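Local coordinates for protein carboxypeptidase Y inhibitor (Saccharomyces cerevisiae, PDB 1WPX) that inhibits the serine protease carboxypeptidase Y specifically and potently, as a member of the phosphatidylethanolamine-binding protein family, at residues D96-A99 / P100-D104. Residues are numbered along the deposited sequence; the frame is centred on the assembly and turned at random.
Sequences DPDA and PSKTD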
ATOM      1  N   ASP B  96      -0.961 -27.038  -4.082  1.00 38.37           N
ATOM      2  CA  ASP B  96      -1.828 -26.364  -5.039  1.00 38.69           C
ATOM      3  C   ASP B  96      -3.199 -27.040  -4.976  1.00 39.52           C
ATOM      4  O   ASP B  96      -3.337 -28.202  -5.346  1.00 40.62           O
ATOM      5  CB  ASP B  96      -1.243 -26.487  -6.454  1.00 37.67           C
ATOM      6  CG  ASP B  96      -2.170 -25.925  -7.529  1.00 37.87           C
ATOM      7  OD1 ASP B  96      -3.266 -25.427  -7.192  1.00 35.59           O
ATOM      8  OD2 ASP B  96      -1.801 -25.981  -8.721  1.00 37.83           O
ATOM      9  N   PRO B  97      -4.228 -26.327  -4.493  1.00 39.86           N
ATOM     10  CA  PRO B  97      -5.564 -26.926  -4.409  1.00 40.12           C
ATOM     11  C   PRO B  97      -6.358 -26.694  -5.692  1.00 41.62           C
ATOM     12  O   PRO B  97      -7.539 -27.046  -5.781  1.00 43.85           O
ATOM     13  CB  PRO B  97      -6.178 -26.202  -3.225  1.00 38.06           C
ATOM     14  CG  PRO B  97      -5.668 -24.802  -3.436  1.00 38.32           C
ATOM     15  CD  PRO B  97      -4.205 -25.004  -3.842  1.00 38.62           C
ATOM     16  N   ASP B  98      -5.704 -26.090  -6.681  1.00 40.81           N
ATOM     17  CA  ASP B  98      -6.345 -25.800  -7.959  1.00 41.31           C
ATOM     18  C   ASP B  98      -5.675 -26.560  -9.104  1.00 42.34           C
ATOM     19  O   ASP B  98      -5.248 -25.972 -10.101  1.00 41.20           O
ATOM     20  CB  ASP B  98      -6.311 -24.292  -8.228  1.00 38.78           C
ATOM     21  CG  ASP B  98      -6.939 -23.490  -7.107  1.00 38.24           C
ATOM     22  OD1 ASP B  98      -8.036 -23.870  -6.644  1.00 37.73           O
ATOM     23  OD2 ASP B  98      -6.341 -22.479  -6.691  1.00 37.56           O
ATOM     24  N   ALA B  99      -5.586 -27.877  -8.943  1.00 43.69           N
ATOM     25  CA  ALA B  99      -4.975 -28.734  -9.945  1.00 45.17           C
ATOM     26  C   ALA B  99      -6.007 -29.740 -10.448  1.00 47.36           C
ATOM     27  O   ALA B  99      -6.642 -30.434  -9.658  1.00 48.51           O
ATOM     28  CB  ALA B  99      -3.786 -29.455  -9.348  1.00 43.50           C
ATOM     29  N   PRO B 100      -6.196 -29.821 -11.773  1.00 49.58           N
ATOM     30  CA  PRO B 100      -5.507 -29.033 -12.800  1.00 50.80           C
ATOM     31  C   PRO B 100      -6.007 -27.589 -12.921  1.00 51.34           C
ATOM     32  O   PRO B 100      -5.411 -26.781 -13.629  1.00 51.34           O
ATOM     33  CB  PRO B 100      -5.768 -29.835 -14.065  1.00 50.67           C
ATOM     34  CG  PRO B 100      -7.164 -30.329 -13.830  1.00 50.49           C
ATOM     35  CD  PRO B 100      -7.114 -30.793 -12.392  1.00 50.18           C
ATOM     36  N   SER B 101      -7.100 -27.270 -12.234  1.00 51.99           N
ATOM     37  CA  SER B 101      -7.658 -25.923 -12.285  1.00 53.56           C
ATOM     38  C   SER B 101      -8.500 -25.634 -11.048  1.00 55.11           C
ATOM     39  O   SER B 101      -8.746 -26.519 -10.228  1.00 54.38           O
ATOM     40  CB  SER B 101      -8.540 -25.764 -13.520  1.00 53.82           C
ATOM     41  OG  SER B 101      -9.768 -26.459 -13.343  1.00 54.62           O
ATOM     42  N   LYS B 102      -8.956 -24.390 -10.936  1.00 57.01           N
ATOM     43  CA  LYS B 102      -9.775 -23.970  -9.808  1.00 58.92           C
ATOM     44  C   LYS B 102     -11.141 -24.641  -9.842  1.00 59.85           C
ATOM     45  O   LYS B 102     -11.910 -24.545  -8.888  1.00 60.03           O
ATOM     46  CB  LYS B 102      -9.955 -22.449  -9.826  1.00 60.29           C
ATOM     47  CG  LYS B 102     -10.717 -21.904  -8.628  1.00 63.54           C
ATOM     48  CD  LYS B 102     -11.115 -20.446  -8.823  1.00 66.61           C
ATOM     49  CE  LYS B 102     -11.972 -19.942  -7.659  1.00 67.69           C
ATOM     50  NZ  LYS B 102     -12.494 -18.555  -7.883  1.00 68.54           N
ATOM     51  N   THR B 103     -11.445 -25.321 -10.942  1.00 61.72           N
ATOM     52  CA  THR B 103     -12.734 -25.992 -11.080  1.00 63.58           C
ATOM     53  C   THR B 103     -12.616 -27.507 -11.170  1.00 64.57           C
ATOM     54  O   THR B 103     -13.351 -28.227 -10.494  1.00 64.03           O
ATOM     55  CB  THR B 103     -13.493 -25.472 -12.310  1.00 63.37           C
ATOM     56  OG1 THR B 103     -13.914 -24.126 -12.065  1.00 62.06           O
ATOM     57  CG2 THR B 103     -14.712 -26.338 -12.596  1.00 64.69           C
ATOM     58  N   ASP B 104     -11.705 -27.985 -12.012  1.00 66.11           N
ATOM     59  CA  ASP B 104     -11.489 -29.422 -12.162  1.00 67.78           C
ATOM     60  C   ASP B 104     -10.513 -29.852 -11.064  1.00 68.92           C
ATOM     61  O   ASP B 104      -9.338 -29.471 -11.083  1.00 68.76           O
ATOM     62  CB  ASP B 104     -10.891 -29.730 -13.538  1.00 68.57           C
ATOM     63  CG  ASP B 104     -11.037 -31.196 -13.928  1.00 69.60           C
ATOM     64  OD1 ASP B 104     -10.676 -32.083 -13.126  1.00 70.58           O
ATOM     65  OD2 ASP B 104     -11.513 -31.463 -15.051  1.00 71.40           O
TER
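Asp-98 and Lys-102 run side by side and point the same way across a turn whose CA atoms stand 4.3 Å apart at these two residues. The touching is aliphatic on the lysine side: Asp-98 OD1 lies 3.6 Å from Lys-102 CA and 3.9 Å from Lys-102 CG. Lys-102 turns its CG away from its own N (chi1 -176°) and stays extended, which carries NZ well beyond the carboxylate. The charge of Asp-98 is met instead by a salt bridge from OD1 to Arg-163 on strand 162-170.

A cis peptide bond between Ala-99 and Pro-100 brings their CA atoms to 2.9 Å and turns the chain back, with the ring's CD on the side of the Ala-99 carbonyl.

Hydrogen bonds to side chains shape the two ends. In an Asx turn, Asp-96 OD1 accepts from Asp-98 N at 2.6 Å, approached from 39° out of the carboxylate plane, while OD2 bonds His-162. Ser-101 OG takes two backbone donors, Thr-103 N at 3.1 Å and the straighter Asp-104 N at 2.8 Å (164°), an ST turn joined to an ST motif.

A sulfate near Ala-99, probably from the crystallisation liquor, is consistent with the anion-binding pocket of this family. The loop linking antiparallel strands 90-96 and 110-120 combines a cis-proline with turns closed by side-chain oxygens, and the Asp-96/His-162 and Asp-98/Arg-163 pairs tie its buried beginning to strand 162-170 at this site.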